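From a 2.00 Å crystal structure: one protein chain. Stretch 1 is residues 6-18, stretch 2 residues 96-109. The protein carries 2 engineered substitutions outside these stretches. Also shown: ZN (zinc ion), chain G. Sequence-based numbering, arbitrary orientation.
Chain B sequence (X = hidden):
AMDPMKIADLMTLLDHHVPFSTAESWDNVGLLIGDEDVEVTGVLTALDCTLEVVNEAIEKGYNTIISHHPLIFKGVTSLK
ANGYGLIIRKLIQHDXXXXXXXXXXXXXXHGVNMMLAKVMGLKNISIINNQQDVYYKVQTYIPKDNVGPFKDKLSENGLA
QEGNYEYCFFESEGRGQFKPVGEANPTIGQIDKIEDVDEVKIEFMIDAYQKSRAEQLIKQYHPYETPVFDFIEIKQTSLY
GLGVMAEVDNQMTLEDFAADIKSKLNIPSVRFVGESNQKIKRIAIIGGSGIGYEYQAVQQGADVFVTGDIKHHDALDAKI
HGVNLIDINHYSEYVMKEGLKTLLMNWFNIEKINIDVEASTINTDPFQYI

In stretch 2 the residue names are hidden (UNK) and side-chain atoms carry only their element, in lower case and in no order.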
# COMPACT_ATOMS: atom_id res chain seq x y z
N LYS B 6 -36.52 -14.93 20.52
CA LYS B 6 -35.17 -14.69 21.04
C LYS B 6 -34.40 -13.69 20.17
O LYS B 6 -34.79 -13.42 19.04
CB LYS B 6 -34.37 -16.00 21.14
CG LYS B 6 -34.99 -17.04 22.08
CD LYS B 6 -34.22 -18.35 22.06
CE LYS B 6 -34.66 -19.33 23.14
NZ LYS B 6 -33.51 -20.27 23.47
N ILE B 7 -33.29 -13.16 20.68
CA ILE B 7 -32.47 -12.25 19.87
C ILE B 7 -32.14 -12.91 18.51
O ILE B 7 -32.17 -12.26 17.48
CB ILE B 7 -31.20 -11.79 20.60
CG1 ILE B 7 -31.51 -10.70 21.67
CG2 ILE B 7 -30.15 -11.23 19.57
CD1 ILE B 7 -31.90 -9.32 21.06
N ALA B 8 -31.81 -14.21 18.51
CA ALA B 8 -31.50 -14.93 17.27
C ALA B 8 -32.66 -14.85 16.25
O ALA B 8 -32.44 -14.60 15.07
CB ALA B 8 -31.13 -16.41 17.58
N ASP B 9 -33.90 -15.00 16.73
CA ASP B 9 -35.12 -14.88 15.88
C ASP B 9 -35.24 -13.44 15.36
O ASP B 9 -35.54 -13.23 14.18
CB ASP B 9 -36.40 -15.26 16.64
CG ASP B 9 -36.32 -16.64 17.24
OD1 ASP B 9 -36.30 -17.57 16.43
OD2 ASP B 9 -36.29 -16.78 18.49
N LEU B 10 -35.02 -12.46 16.23
CA LEU B 10 -35.11 -11.09 15.77
C LEU B 10 -34.06 -10.81 14.68
O LEU B 10 -34.35 -10.15 13.67
CB LEU B 10 -34.94 -10.12 16.92
CG LEU B 10 -34.96 -8.61 16.59
CD1 LEU B 10 -36.30 -8.18 15.90
CD2 LEU B 10 -34.69 -7.71 17.86
N MET B 11 -32.83 -11.28 14.89
CA MET B 11 -31.78 -11.08 13.90
C MET B 11 -32.14 -11.64 12.53
O MET B 11 -31.87 -11.00 11.48
CB MET B 11 -30.47 -11.69 14.39
CG MET B 11 -29.85 -10.87 15.54
SD MET B 11 -29.33 -9.21 15.01
CE MET B 11 -28.21 -9.53 13.71
N THR B 12 -32.72 -12.84 12.51
CA THR B 12 -33.17 -13.44 11.25
C THR B 12 -34.22 -12.57 10.55
O THR B 12 -34.18 -12.38 9.34
CB THR B 12 -33.75 -14.86 11.49
OG1 THR B 12 -32.76 -15.67 12.15
CG2 THR B 12 -34.17 -15.50 10.19
N LEU B 13 -35.15 -12.02 11.31
CA LEU B 13 -36.18 -11.17 10.73
C LEU B 13 -35.58 -9.88 10.19
O LEU B 13 -35.87 -9.49 9.06
CB LEU B 13 -37.25 -10.88 11.79
CG LEU B 13 -38.48 -10.05 11.36
CD1 LEU B 13 -39.15 -10.72 10.15
CD2 LEU B 13 -39.46 -9.96 12.54
N LEU B 14 -34.71 -9.25 10.98
CA LEU B 14 -34.04 -8.01 10.57
C LEU B 14 -33.25 -8.21 9.29
O LEU B 14 -33.32 -7.40 8.35
CB LEU B 14 -33.10 -7.52 11.65
CG LEU B 14 -33.81 -7.08 12.93
CD1 LEU B 14 -32.83 -6.53 14.00
CD2 LEU B 14 -34.93 -6.05 12.62
N ASP B 15 -32.51 -9.31 9.27
CA ASP B 15 -31.70 -9.64 8.14
C ASP B 15 -32.51 -9.96 6.86
O ASP B 15 -32.08 -9.67 5.73
CB ASP B 15 -30.80 -10.83 8.50
CG ASP B 15 -29.86 -11.15 7.40
OD1 ASP B 15 -29.09 -10.30 6.96
OD2 ASP B 15 -29.88 -12.28 6.96
N HIS B 16 -33.69 -10.54 7.04
CA HIS B 16 -34.57 -10.82 5.92
C HIS B 16 -34.95 -9.50 5.22
O HIS B 16 -34.85 -9.40 4.01
CB HIS B 16 -35.81 -11.58 6.40
CG HIS B 16 -36.80 -11.85 5.31
ND1 HIS B 16 -36.61 -12.82 4.36
CD2 HIS B 16 -37.96 -11.23 4.99
CE1 HIS B 16 -37.62 -12.80 3.51
NE2 HIS B 16 -38.44 -11.83 3.85
N HIS B 17 -35.35 -8.49 5.99
CA HIS B 17 -35.84 -7.27 5.40
C HIS B 17 -34.77 -6.24 5.09
O HIS B 17 -34.95 -5.44 4.18
CB HIS B 17 -36.93 -6.66 6.29
CG HIS B 17 -38.18 -7.49 6.39
ND1 HIS B 17 -39.13 -7.55 5.40
CD2 HIS B 17 -38.64 -8.28 7.40
CE1 HIS B 17 -40.12 -8.35 5.78
NE2 HIS B 17 -39.84 -8.81 6.99
N VAL B 18 -33.65 -6.25 5.83
CA VAL B 18 -32.60 -5.23 5.68
C VAL B 18 -31.26 -5.95 5.78
O VAL B 18 -30.57 -5.92 6.83
CB VAL B 18 -32.69 -4.12 6.77
CG1 VAL B 18 -31.65 -2.99 6.53
CG2 VAL B 18 -34.13 -3.52 6.89
N UNK B 96 -28.92 -5.84 28.52
CA UNK B 96 -29.50 -5.20 27.38
C UNK B 96 -28.67 -5.57 26.14
O UNK B 96 -27.42 -5.55 26.14
c UNK B 96 -30.30 -3.06 26.32
c UNK B 96 -31.53 -3.38 29.06
c UNK B 96 -29.52 -3.67 27.51
c UNK B 96 -30.09 -3.20 28.86
N UNK B 97 -29.39 -5.94 25.10
CA UNK B 97 -28.82 -6.30 23.85
C UNK B 97 -28.88 -5.11 22.88
O UNK B 97 -29.90 -4.44 22.79
o UNK B 97 -28.83 -9.36 24.39
c UNK B 97 -29.77 -8.60 24.18
c UNK B 97 -29.61 -7.46 23.24
n UNK B 97 -30.97 -8.74 24.77
N UNK B 98 -27.81 -4.92 22.11
CA UNK B 98 -27.68 -3.80 21.20
C UNK B 98 -27.35 -4.33 19.82
O UNK B 98 -26.31 -4.96 19.62
c UNK B 98 -26.56 -2.82 21.66
c UNK B 98 -25.10 -0.80 21.05
c UNK B 98 -26.31 -1.65 20.67
c UNK B 98 -27.61 -0.75 20.52
N UNK B 99 -28.22 -4.03 18.87
CA UNK B 99 -28.03 -4.38 17.46
C UNK B 99 -27.85 -3.08 16.65
O UNK B 99 -28.55 -2.11 16.89
c UNK B 99 -29.30 -5.12 16.92
c UNK B 99 -29.49 -6.46 17.67
c UNK B 99 -30.99 -7.06 17.57
c UNK B 99 -29.30 -5.24 15.36
N UNK B 100 -26.89 -3.08 15.73
CA UNK B 100 -26.67 -1.96 14.88
C UNK B 100 -27.15 -2.31 13.47
O UNK B 100 -26.70 -3.30 12.86
c UNK B 100 -25.16 -1.58 14.80
N UNK B 101 -28.04 -1.48 12.96
CA UNK B 101 -28.47 -1.56 11.56
C UNK B 101 -27.97 -0.28 10.93
O UNK B 101 -28.71 0.74 10.88
c UNK B 101 -30.01 -1.71 11.49
c UNK B 101 -30.50 -3.10 12.01
c UNK B 101 -32.51 -3.55 10.16
s UNK B 101 -32.30 -3.14 11.92
N UNK B 102 -26.71 -0.33 10.45
CA UNK B 102 -26.03 0.86 10.02
C UNK B 102 -26.11 1.04 8.51
O UNK B 102 -27.20 1.31 8.01
c UNK B 102 -24.61 0.94 10.55
c UNK B 102 -24.57 3.52 10.36
c UNK B 102 -24.00 2.29 10.37
n UNK B 102 -23.56 4.43 10.10
n UNK B 102 -22.66 2.47 10.10
c UNK B 102 -22.42 3.77 9.97
N UNK B 103 -25.02 0.83 7.76
CA UNK B 103 -25.08 1.14 6.34
C UNK B 103 -26.06 0.20 5.59
O UNK B 103 -26.57 0.62 4.58
c UNK B 103 -23.71 1.22 5.65
o UNK B 103 -23.02 -0.02 5.78
c UNK B 103 -22.85 2.39 6.24
N UNK B 104 -26.35 -1.02 6.07
CA UNK B 104 -27.50 -1.77 5.51
C UNK B 104 -28.82 -1.00 5.49
O UNK B 104 -29.60 -1.08 4.54
o UNK B 104 -27.04 -2.49 8.30
c UNK B 104 -27.66 -3.21 6.08
c UNK B 104 -27.74 -3.26 7.59
n UNK B 104 -28.61 -4.14 8.11
N UNK B 105 -29.06 -0.19 6.51
CA UNK B 105 -30.26 0.64 6.51
C UNK B 105 -30.11 1.90 5.65
O UNK B 105 -31.10 2.37 5.12
c UNK B 105 -32.04 1.56 8.17
c UNK B 105 -33.11 0.47 7.99
c UNK B 105 -30.64 1.01 7.95
c UNK B 105 -32.05 2.19 9.60
N UNK B 106 -28.88 2.42 5.50
CA UNK B 106 -28.61 3.56 4.59
C UNK B 106 -28.91 3.22 3.14
O UNK B 106 -29.27 4.10 2.36
o UNK B 106 -25.93 4.63 6.73
o UNK B 106 -27.82 5.76 6.26
c UNK B 106 -26.95 4.88 6.00
c UNK B 106 -27.17 4.09 4.71
N UNK B 107 -28.75 1.94 2.77
CA UNK B 107 -28.87 1.53 1.39
C UNK B 107 -30.16 0.75 1.07
O UNK B 107 -30.42 0.37 -0.07
c UNK B 107 -27.71 -0.75 1.55
c UNK B 107 -26.32 1.46 1.16
c UNK B 107 -27.67 0.69 0.93
N UNK B 108 -31.01 0.59 2.07
CA UNK B 108 -32.23 -0.18 1.90
C UNK B 108 -33.32 0.63 1.18
O UNK B 108 -33.52 1.82 1.50
c UNK B 108 -33.79 -1.62 3.19
c UNK B 108 -32.73 -0.57 3.27
n UNK B 108 -33.35 -2.89 3.11
o UNK B 108 -34.99 -1.31 3.16
N UNK B 109 -34.07 -0.01 0.26
CA UNK B 109 -35.18 0.72 -0.40
C UNK B 109 -36.19 1.33 0.55
O UNK B 109 -36.87 2.27 0.17
c UNK B 109 -35.88 -0.36 -1.24
c UNK B 109 -34.05 -1.45 -0.09
c UNK B 109 -34.92 -1.55 -1.33
ZN ZN G . -26.56 6.53 7.88
O HOH W 1 -36.83 -3.24 4.08
O HOH W 2 -24.84 6.59 9.07
O HOH W 3 -25.20 7.82 6.74

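Position 96 has four side-chain carbons, forked at the first, one arm two carbons long, and is out of reach of stretch 1: isoleucine, I96, an apolar residue suited to its buried site. Position 97 opens the strand with two carbons, the second carrying one oxygen and one nitrogen; its CB lies 3.7 Å from CD1 of I7. This is N97, whose amide atoms are hydrogen-bonded elsewhere in the structure, which makes a buried polar group tolerable.

Position 98 has four carbons forked at the second, a leucine; L98 points away from the helix, as alternation along a strand requires. Position 99 again has four carbons forked at the first, with one two-carbon arm, and meets I7, L10, M11 and L14: I99, directed toward the helix. Its CD1 lies 3.7 Å from SD of M11 and 3.8 Å from CD2 of L10, and its CG2 is 4.0 Å from CD1 of L14. The longer arm reaches I7, L10 and M11, and both CD1 and CG2 lie against L14. Position 100, with a single carbon, is A100, a small apolar side chain suited to a buried strand site.

Position 101 is an unbranched chain of two carbons, a sulfur and a carbon; the sulfur nears L14 and the last carbon V18. The flexible methionine M101 places SD 4.0 Å from CD2 of L14 and CE 3.4 Å from CB of V18. Position 102 bears one carbon and a five-membered ring of three carbons and two nitrogens: H102, the N-cap residue of the short helix, whose NE2 lies 2.7 Å from the O of a zinc-bound water. Position 103, one carbon carrying an oxygen and a carbon, is T103, its hydroxyl satisfied elsewhere in the structure.

Position 104 has two carbons, the second with one oxygen and one nitrogen, the nitrogen facing V18. This is N104, and its ND2 donates to O of V18 at 2.9 Å. Position 105, four carbons forked at the second, also touches V18: L105, its CD1 4.0 Å from CG1 of V18. Position 106 has two carbons, the second carrying two oxygens, and touches nothing on stretch 1: D106, pointing away and binding ZN through OD1 at 2.2 Å and OD2 at 2.3 Å, a natural role for a carboxylate.

Position 107, three carbons forked at the first, is V107, apolar as its buried site favors. Position 108, two carbons ending in oxygen and nitrogen, turns its nitrogen to H17 and V18. In N108, ND2 donates to O of H17 at 3.2 Å, and a water links that same O to OD1. Position 109 closes three carbons onto its own nitrogen: P109, whose ring holds phi near -55°.

The contact thus has two parts. Apolar side chains pack the helix over a nearly parallel strand; at the helix's C-terminal end, two asparagines bind the carbonyls of H17 and V18 around the buried valine.

Stretch 2 96-109: INLIAMHTNLDVNP
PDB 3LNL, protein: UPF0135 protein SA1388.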